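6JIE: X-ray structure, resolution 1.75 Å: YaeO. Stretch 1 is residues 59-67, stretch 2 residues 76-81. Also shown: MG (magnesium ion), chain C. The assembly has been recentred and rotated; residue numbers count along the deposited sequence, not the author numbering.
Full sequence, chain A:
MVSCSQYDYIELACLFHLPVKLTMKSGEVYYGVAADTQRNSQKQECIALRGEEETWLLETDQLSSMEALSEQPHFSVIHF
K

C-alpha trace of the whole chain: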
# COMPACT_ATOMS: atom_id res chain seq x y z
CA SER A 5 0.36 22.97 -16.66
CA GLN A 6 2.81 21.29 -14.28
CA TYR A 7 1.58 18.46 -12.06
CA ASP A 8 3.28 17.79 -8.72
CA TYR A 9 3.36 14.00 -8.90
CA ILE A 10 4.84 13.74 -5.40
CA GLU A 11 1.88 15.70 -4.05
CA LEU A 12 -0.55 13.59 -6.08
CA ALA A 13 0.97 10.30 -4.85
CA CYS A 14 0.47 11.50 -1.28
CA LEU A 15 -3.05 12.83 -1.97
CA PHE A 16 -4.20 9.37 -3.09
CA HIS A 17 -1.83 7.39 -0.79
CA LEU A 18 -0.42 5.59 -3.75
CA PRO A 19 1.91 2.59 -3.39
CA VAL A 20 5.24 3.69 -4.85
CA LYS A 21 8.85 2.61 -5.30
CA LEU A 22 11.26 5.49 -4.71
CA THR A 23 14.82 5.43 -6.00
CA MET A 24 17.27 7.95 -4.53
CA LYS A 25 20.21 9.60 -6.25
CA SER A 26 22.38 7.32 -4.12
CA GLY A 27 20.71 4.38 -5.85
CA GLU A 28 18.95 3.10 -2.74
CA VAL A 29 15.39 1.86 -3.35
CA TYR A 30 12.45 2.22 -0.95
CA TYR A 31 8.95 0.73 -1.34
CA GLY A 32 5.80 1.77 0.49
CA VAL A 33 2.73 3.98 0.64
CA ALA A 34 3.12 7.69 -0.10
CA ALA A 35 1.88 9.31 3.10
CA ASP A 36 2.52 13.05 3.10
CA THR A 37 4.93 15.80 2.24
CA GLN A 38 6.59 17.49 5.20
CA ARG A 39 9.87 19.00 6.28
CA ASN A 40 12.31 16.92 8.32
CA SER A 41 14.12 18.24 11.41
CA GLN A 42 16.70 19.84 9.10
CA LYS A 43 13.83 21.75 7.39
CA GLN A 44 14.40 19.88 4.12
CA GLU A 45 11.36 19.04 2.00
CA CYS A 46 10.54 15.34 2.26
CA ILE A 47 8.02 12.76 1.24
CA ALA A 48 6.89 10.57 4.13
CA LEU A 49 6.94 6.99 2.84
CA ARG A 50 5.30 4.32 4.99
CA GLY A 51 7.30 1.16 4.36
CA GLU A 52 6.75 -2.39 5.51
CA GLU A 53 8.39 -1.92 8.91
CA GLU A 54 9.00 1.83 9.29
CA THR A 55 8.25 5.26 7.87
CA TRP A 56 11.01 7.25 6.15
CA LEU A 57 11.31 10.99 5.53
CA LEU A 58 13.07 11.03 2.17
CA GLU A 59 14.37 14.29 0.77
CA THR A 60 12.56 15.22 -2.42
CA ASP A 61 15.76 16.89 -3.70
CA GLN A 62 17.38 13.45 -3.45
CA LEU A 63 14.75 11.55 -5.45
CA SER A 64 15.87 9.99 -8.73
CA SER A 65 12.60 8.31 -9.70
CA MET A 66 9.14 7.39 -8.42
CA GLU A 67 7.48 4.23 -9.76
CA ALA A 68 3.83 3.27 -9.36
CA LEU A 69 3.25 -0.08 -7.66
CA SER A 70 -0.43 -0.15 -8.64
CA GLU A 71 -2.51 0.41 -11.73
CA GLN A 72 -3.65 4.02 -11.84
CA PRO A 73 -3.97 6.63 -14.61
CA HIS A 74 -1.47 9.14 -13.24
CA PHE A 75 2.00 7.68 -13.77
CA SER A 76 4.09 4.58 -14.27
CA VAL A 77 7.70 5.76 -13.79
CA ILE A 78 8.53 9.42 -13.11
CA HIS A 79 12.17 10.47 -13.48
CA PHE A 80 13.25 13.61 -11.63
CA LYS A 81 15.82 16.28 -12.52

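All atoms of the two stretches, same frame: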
# COMPACT_ATOMS: atom_id res chain seq x y z
N GLU A 59 14.25 12.95 1.32
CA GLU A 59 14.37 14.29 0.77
C GLU A 59 13.96 14.31 -0.69
O GLU A 59 14.52 13.57 -1.51
CB GLU A 59 15.80 14.78 0.90
CG GLU A 59 16.27 15.01 2.31
CD GLU A 59 17.77 15.22 2.35
OE1 GLU A 59 18.24 16.32 1.98
OE2 GLU A 59 18.47 14.26 2.71
N THR A 60 13.00 15.17 -1.03
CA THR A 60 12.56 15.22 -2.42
C THR A 60 13.68 15.65 -3.35
O THR A 60 13.72 15.18 -4.49
CB THR A 60 11.33 16.12 -2.56
OG1 THR A 60 11.66 17.47 -2.23
CG2 THR A 60 10.19 15.61 -1.68
N ASP A 61 14.60 16.52 -2.88
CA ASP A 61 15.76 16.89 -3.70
C ASP A 61 16.67 15.71 -4.00
O ASP A 61 17.52 15.81 -4.89
CB ASP A 61 16.62 17.97 -3.02
CG ASP A 61 15.94 19.31 -2.92
OD1 ASP A 61 16.25 20.05 -1.96
OD2 ASP A 61 15.09 19.63 -3.78
N GLN A 62 16.54 14.62 -3.25
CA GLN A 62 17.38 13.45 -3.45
C GLN A 62 16.67 12.34 -4.20
O GLN A 62 17.23 11.25 -4.35
CB GLN A 62 17.88 12.93 -2.10
CG GLN A 62 18.82 13.91 -1.43
CD GLN A 62 20.06 14.15 -2.26
OE1 GLN A 62 20.57 13.24 -2.91
NE2 GLN A 62 20.54 15.39 -2.28
N LEU A 63 15.46 12.59 -4.70
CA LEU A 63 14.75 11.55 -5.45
C LEU A 63 15.30 11.47 -6.87
O LEU A 63 15.49 12.49 -7.53
CB LEU A 63 13.26 11.84 -5.49
CG LEU A 63 12.54 11.66 -4.16
CD1 LEU A 63 11.17 12.29 -4.28
CD2 LEU A 63 12.44 10.19 -3.84
N SER A 64 15.55 10.25 -7.33
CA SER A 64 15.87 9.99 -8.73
C SER A 64 14.65 9.58 -9.54
O SER A 64 14.48 10.02 -10.68
CB SER A 64 16.95 8.92 -8.85
OG SER A 64 17.28 8.68 -10.21
N SER A 65 13.79 8.74 -8.97
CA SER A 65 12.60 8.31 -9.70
C SER A 65 11.54 7.86 -8.70
O SER A 65 11.84 7.50 -7.56
CB SER A 65 12.92 7.18 -10.69
OG SER A 65 13.40 6.02 -10.02
N MET A 66 10.29 7.93 -9.15
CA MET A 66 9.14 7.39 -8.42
C MET A 66 8.37 6.48 -9.36
O MET A 66 8.02 6.90 -10.47
CB MET A 66 8.22 8.51 -7.89
CG MET A 66 6.90 8.00 -7.34
SD MET A 66 5.98 9.33 -6.53
CE MET A 66 5.57 10.32 -7.97
N GLU A 67 8.14 5.24 -8.94
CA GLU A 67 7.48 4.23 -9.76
C GLU A 67 6.18 3.80 -9.10
O GLU A 67 6.17 3.48 -7.91
CB GLU A 67 8.41 3.03 -9.97
CG GLU A 67 7.77 1.84 -10.68
CD GLU A 67 8.75 0.73 -10.95
OE1 GLU A 67 9.96 0.97 -10.81
OE2 GLU A 67 8.33 -0.38 -11.32
N SER A 76 3.36 5.83 -14.45
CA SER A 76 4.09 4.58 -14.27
C SER A 76 5.42 4.88 -13.58
O SER A 76 5.53 4.74 -12.36
CB SER A 76 4.31 3.89 -15.62
OG SER A 76 3.09 3.38 -16.12
N VAL A 77 6.41 5.34 -14.35
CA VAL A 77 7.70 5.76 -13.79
C VAL A 77 7.92 7.24 -14.09
O VAL A 77 7.81 7.67 -15.25
CB VAL A 77 8.87 4.93 -14.35
CG1 VAL A 77 10.17 5.36 -13.69
CG2 VAL A 77 8.63 3.46 -14.11
N ILE A 78 8.20 8.01 -13.04
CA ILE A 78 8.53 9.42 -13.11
C ILE A 78 10.02 9.54 -12.81
O ILE A 78 10.49 9.02 -11.80
CB ILE A 78 7.71 10.25 -12.11
CG1 ILE A 78 6.22 10.22 -12.45
CG2 ILE A 78 8.23 11.68 -12.04
CD1 ILE A 78 5.87 10.86 -13.76
N HIS A 79 10.75 10.21 -13.69
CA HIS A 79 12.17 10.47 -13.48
C HIS A 79 12.35 11.95 -13.17
O HIS A 79 11.88 12.81 -13.92
CB HIS A 79 12.99 10.06 -14.71
CG HIS A 79 12.99 8.58 -14.96
ND1 HIS A 79 13.84 7.72 -14.29
CD2 HIS A 79 12.26 7.82 -15.80
CE1 HIS A 79 13.62 6.48 -14.71
NE2 HIS A 79 12.67 6.52 -15.63
N PHE A 80 13.05 12.24 -12.08
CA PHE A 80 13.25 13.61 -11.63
C PHE A 80 14.59 14.16 -12.10
O PHE A 80 15.57 13.42 -12.24
CB PHE A 80 13.17 13.70 -10.10
CG PHE A 80 11.88 13.22 -9.54
CD1 PHE A 80 10.75 14.01 -9.58
CD2 PHE A 80 11.79 11.96 -8.96
CE1 PHE A 80 9.56 13.56 -9.05
CE2 PHE A 80 10.60 11.51 -8.43
CZ PHE A 80 9.48 12.32 -8.48
N LYS A 81 14.61 15.47 -12.34
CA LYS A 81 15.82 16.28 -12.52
C LYS A 81 17.08 15.54 -12.97
O LYS A 81 18.19 15.85 -12.56
CB LYS A 81 16.13 17.03 -11.20
CG LYS A 81 16.34 16.12 -9.99
CD LYS A 81 16.06 16.87 -8.68
CE LYS A 81 14.70 16.49 -8.08
NZ LYS A 81 14.73 15.22 -7.28
MG MG C . 18.04 19.99 -0.65
O HOH W 1 17.13 18.37 0.64
O HOH W 2 15.91 8.05 -12.92
O HOH W 3 19.54 18.71 -1.42

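Residues 63-67 and 77-79 of YaeO run side by side as antiparallel strands, their N-to-C directions 162° apart, and together the two stretches bury 518 Å² of surface. Ser76, at the start of stretch 2, turns its CA-to-CB bond away and contributes backbone: its O receives a CA-H...O contact from Glu67 CA at 3.3 Å. Val77 faces Glu67 in a non-hydrogen-bonded pair, with CA atoms 4.3 Å apart. Their side chains share one face of the sheet, where Val77 CG2 lies 3.9 Å from Glu67 CG, so the aliphatic part of the glutamate meets the valine. Ile78 and Met66 form the hydrogen-bonded pair: Ile78 N donates to Met66 O (2.8 Å) and Met66 N donates to Ile78 O (2.9 Å), a reciprocal couple that fixes the register. Ile78 O also lies 3.1 Å from Ser65 CA in a CA-H...O contact. Both side chains of this pair take the face opposite Val77, but the end of Ile78 leads away from stretch 1. His79 pairs with Ser65 without direct backbone hydrogen bonds (CA-CA 4.4 Å); its ND1 approaches Ser65 CB at 3.8 Å, and a water bridges His79 ND1 (2.5 Å) to Ser64 OG (3.1 Å). Past the strand, Phe80 N continues the ladder by donating to Ser64 O (3.0 Å, nearly linear at 171°). Its ring provides the apolar contact, CD2 lying 3.8 Å from Leu63 CB and CE2 3.9 Å from Met66 CB. Lys81 ends the chain; its side chain reaches back so that NZ donates to Thr60 O (3.0 Å) and Leu63 O (2.8 Å). The ammonium thus ties together two carbonyls from the 3-10 segment and the strand that follows it. Nearby, Asp61 points its CA-to-CB bond away from stretch 2 and binds magnesium through OD1 at 2.2 Å.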